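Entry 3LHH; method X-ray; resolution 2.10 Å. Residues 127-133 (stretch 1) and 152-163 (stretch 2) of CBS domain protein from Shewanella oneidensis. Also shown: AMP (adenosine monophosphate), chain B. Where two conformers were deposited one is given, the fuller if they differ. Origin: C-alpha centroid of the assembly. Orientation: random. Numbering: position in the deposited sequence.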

# COMPACT_ATOMS: atom_id res chain seq x y z
N GLU A 127 13.60 9.17 10.52
CA GLU A 127 13.07 9.93 9.39
C GLU A 127 11.80 9.28 8.83
O GLU A 127 10.85 9.96 8.49
CB GLU A 127 14.14 10.05 8.30
CG GLU A 127 15.39 10.76 8.77
CD GLU A 127 16.53 10.69 7.77
OE1 GLU A 127 17.15 11.73 7.49
OE2 GLU A 127 16.80 9.58 7.26
N LEU A 128 11.79 7.96 8.76
CA LEU A 128 10.61 7.25 8.28
C LEU A 128 9.45 7.41 9.28
O LEU A 128 8.32 7.75 8.90
CB LEU A 128 10.93 5.77 8.10
CG LEU A 128 9.81 4.93 7.48
CD1 LEU A 128 9.45 5.45 6.09
CD2 LEU A 128 10.24 3.49 7.41
N LEU A 129 9.74 7.17 10.55
CA LEU A 129 8.79 7.39 11.63
C LEU A 129 8.14 8.78 11.56
O LEU A 129 6.91 8.91 11.63
CB LEU A 129 9.49 7.26 12.97
CG LEU A 129 9.08 6.11 13.87
CD1 LEU A 129 9.41 4.80 13.19
CD2 LEU A 129 9.82 6.23 15.16
N GLU A 130 8.97 9.81 11.46
CA GLU A 130 8.45 11.17 11.37
C GLU A 130 7.61 11.41 10.12
O GLU A 130 6.63 12.14 10.18
CB GLU A 130 9.58 12.21 11.42
CG GLU A 130 9.72 12.82 12.80
CD GLU A 130 8.35 13.14 13.44
OE1 GLU A 130 7.54 13.87 12.81
OE2 GLU A 130 8.10 12.65 14.56
N HIS A 131 8.00 10.79 9.00
CA HIS A 131 7.20 10.87 7.78
C HIS A 131 5.79 10.30 8.04
O HIS A 131 4.79 10.90 7.63
CB HIS A 131 7.87 10.17 6.59
CG HIS A 131 7.06 10.20 5.33
ND1 HIS A 131 6.08 9.28 5.05
CD2 HIS A 131 7.05 11.08 4.30
CE1 HIS A 131 5.51 9.57 3.89
NE2 HIS A 131 6.08 10.67 3.42
N PHE A 132 5.70 9.17 8.74
CA PHE A 132 4.39 8.59 9.07
C PHE A 132 3.56 9.52 9.96
O PHE A 132 2.37 9.76 9.71
CB PHE A 132 4.55 7.24 9.79
CG PHE A 132 4.66 6.04 8.87
CD1 PHE A 132 5.86 5.38 8.70
CD2 PHE A 132 3.55 5.59 8.18
CE1 PHE A 132 5.96 4.27 7.84
CE2 PHE A 132 3.63 4.48 7.34
CZ PHE A 132 4.84 3.83 7.18
N ARG A 133 4.17 10.02 11.02
CA ARG A 133 3.47 10.90 11.94
C ARG A 133 2.97 12.18 11.25
O ARG A 133 1.80 12.56 11.37
CB ARG A 133 4.38 11.23 13.12
CG ARG A 133 4.89 9.95 13.83
CD ARG A 133 5.53 10.26 15.16
NE ARG A 133 4.57 10.93 16.02
CZ ARG A 133 4.71 12.15 16.49
NH1 ARG A 133 5.80 12.85 16.22
NH2 ARG A 133 3.75 12.68 17.24
N LEU A 152 6.98 -1.86 0.46
CA LEU A 152 6.16 -0.91 1.19
C LEU A 152 6.35 -1.06 2.68
O LEU A 152 6.73 -2.13 3.16
CB LEU A 152 4.68 -1.03 0.81
CG LEU A 152 3.92 -2.31 1.12
CD1 LEU A 152 3.50 -2.39 2.57
CD2 LEU A 152 2.70 -2.36 0.21
N VAL A 153 6.11 0.03 3.40
CA VAL A 153 6.12 -0.00 4.86
C VAL A 153 4.75 0.43 5.39
O VAL A 153 4.15 1.37 4.88
CB VAL A 153 7.22 0.91 5.44
CG1 VAL A 153 7.31 0.75 6.96
CG2 VAL A 153 8.52 0.55 4.83
N THR A 154 4.26 -0.27 6.42
CA THR A 154 3.03 0.14 7.07
C THR A 154 3.28 0.77 8.46
O THR A 154 4.25 0.46 9.14
CB THR A 154 2.04 -1.03 7.24
OG1 THR A 154 2.56 -1.96 8.19
CG2 THR A 154 1.81 -1.74 5.91
N LEU A 155 2.38 1.65 8.86
CA LEU A 155 2.46 2.22 10.20
C LEU A 155 2.43 1.09 11.22
O LEU A 155 3.23 1.06 12.17
CB LEU A 155 1.28 3.16 10.43
CG LEU A 155 1.16 3.71 11.84
CD1 LEU A 155 2.30 4.65 12.11
CD2 LEU A 155 -0.18 4.41 12.02
N GLN A 156 1.52 0.14 11.00
CA GLN A 156 1.38 -1.02 11.88
C GLN A 156 2.72 -1.70 12.11
O GLN A 156 3.11 -1.98 13.24
CB GLN A 156 0.40 -2.03 11.27
CG GLN A 156 -0.86 -2.27 12.09
CD GLN A 156 -0.91 -3.66 12.72
OE1 GLN A 156 -1.13 -4.67 12.03
NE2 GLN A 156 -0.73 -3.72 14.03
N ASP A 157 3.43 -1.97 11.02
CA ASP A 157 4.72 -2.62 11.11
C ASP A 157 5.73 -1.74 11.81
O ASP A 157 6.61 -2.21 12.52
CB ASP A 157 5.23 -3.02 9.73
CG ASP A 157 4.50 -4.23 9.18
OD1 ASP A 157 3.78 -4.88 9.97
OD2 ASP A 157 4.64 -4.54 7.97
N MSE A 158 5.62 -0.44 11.58
CA MSE A 158 6.48 0.52 12.24
C MSE A 158 6.28 0.56 13.75
O MSE A 158 7.24 0.67 14.51
CB MSE A 158 6.28 1.91 11.64
CG MSE A 158 7.03 2.10 10.35
SE MSE A 158 8.87 2.65 10.65
CE MSE A 158 9.41 1.42 12.06
N MSE A 159 5.02 0.48 14.18
CA MSE A 159 4.71 0.47 15.60
C MSE A 159 5.09 -0.84 16.27
O MSE A 159 5.57 -0.85 17.40
CB MSE A 159 3.24 0.76 15.84
CG MSE A 159 2.89 2.22 15.64
SE MSE A 159 1.02 2.56 15.94
CE MSE A 159 0.18 1.04 15.03
N ASP A 160 4.86 -1.95 15.57
CA ASP A 160 5.24 -3.25 16.12
C ASP A 160 6.74 -3.28 16.35
O ASP A 160 7.21 -3.85 17.33
CB ASP A 160 4.84 -4.38 15.19
CG ASP A 160 3.34 -4.57 15.11
OD1 ASP A 160 2.60 -3.91 15.88
OD2 ASP A 160 2.90 -5.39 14.29
N ALA A 161 7.49 -2.65 15.46
CA ALA A 161 8.94 -2.70 15.59
C ALA A 161 9.43 -1.82 16.75
O ALA A 161 10.41 -2.13 17.42
CB ALA A 161 9.61 -2.31 14.29
N LEU A 162 8.72 -0.73 17.00
CA LEU A 162 9.05 0.14 18.12
C LEU A 162 8.72 -0.51 19.46
O LEU A 162 9.50 -0.41 20.41
CB LEU A 162 8.31 1.47 18.01
CG LEU A 162 9.20 2.71 18.06
CD1 LEU A 162 10.30 2.54 19.07
CD2 LEU A 162 9.79 2.94 16.69
N THR A 163 7.57 -1.18 19.53
CA THR A 163 7.06 -1.68 20.81
C THR A 163 7.47 -3.13 21.07
O THR A 163 7.12 -3.72 22.10
CB THR A 163 5.53 -1.56 20.91
OG1 THR A 163 4.90 -2.34 19.89
CG2 THR A 163 5.10 -0.11 20.77
P AMP B . -3.61 -5.74 7.65
O1P AMP B . -3.57 -7.12 7.03
O2P AMP B . -4.28 -4.72 6.77
O3P AMP B . -4.04 -5.70 9.10
O5' AMP B . -2.05 -5.41 7.74
C5' AMP B . -1.21 -6.19 8.60
C4' AMP B . 0.19 -6.34 7.98
O4' AMP B . 0.13 -7.04 6.73
C3' AMP B . 0.83 -5.00 7.63
O3' AMP B . 1.47 -4.38 8.76
C2' AMP B . 1.81 -5.40 6.55
O2' AMP B . 2.88 -6.09 7.20
C1' AMP B . 1.04 -6.46 5.78
N9 AMP B . 0.21 -5.90 4.67
C8 AMP B . -0.83 -5.05 4.80
N7 AMP B . -1.40 -4.75 3.61
C5 AMP B . -0.69 -5.42 2.67
C6 AMP B . -0.77 -5.56 1.20
N6 AMP B . -1.72 -4.90 0.47
N1 AMP B . 0.12 -6.37 0.61
C2 AMP B . 1.06 -7.03 1.33
N3 AMP B . 1.19 -6.95 2.67
C4 AMP B . 0.35 -6.17 3.37

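What holds the helix of residues 127-133 against the strand and helix of 152-163? Apolar packing does the work: no hydrogen bond or salt bridge crosses between them, and about 355 Å² is buried in all. The two helices run at 130° to each other, their axes no closer than 10.9 Å, leaving room for large side chains. Leu128, Leu129 and Phe132 fill it from one side; Val153, Leu155, Met158 and Leu162 meet them from the other.

How does Phe132 come to be the centre of the contact? Its CA-to-CB bond points toward the second stretch, and chi1 of -87° (m) with chi2 of 108° carries the ring to the turn where strand becomes helix. Leu155 CA sits over one face, with Phe132 CE2 3.4 Å from Leu155 N, while Val153 O approaches the ring edge, 3.4 Å from Phe132 CZ. Phe132 CE1 touches Val153 CG1 (chi1 t) at 3.9 Å and Met158 CG at 3.5 Å; Leu155 (t, p) sets its CB 4.0 Å from Phe132 CD2. A rigid, apolar ring suits this buried place, with more of its own surface covered by the other stretch than any other residue of its stretch.

Why does a long, flexible side chain suit position 158? Met158, present as selenomethionine, starts toward the first helix and bends through m, m and p chi angles, so that its chain passes Phe132 and its selenium reaches the leucines. Met158 SE lies 3.6 Å from Leu128 CD2 and 3.4 Å from Leu129 CD1. Leu128 (t, p) also brings CD2 within 4.0 Å of Val153 CG1; these branched, apolar side chains fill space without bringing polar groups that need partners. Leu129 leaves its backbone sideways, yet its end comes nearer; chi1 of -115° lies between wells. Leu129 CD2 comes 3.6 Å from Leu162 CD2, and Leu129 CD1 lies 4.0 Å from the same atom. Leu162, also off-well at chi1 -125°, extends the packing to the surface.

What do the polar side chains do, if they do not bridge the stretches? Several serve their own helices or the ligand. Arg133 NH1 forms a salt bridge with Glu130 OE2 at 2.8 Å. Thr154 points away from the first helix; with chi1 at 69° (p), its OG1 accepts from Asp157 N at 3.0 Å, capping the second helix, and donates to AMP O3' at 2.7 Å. Asp157 OD2 accepts a very short 2.5 Å hydrogen bond from AMP O2'.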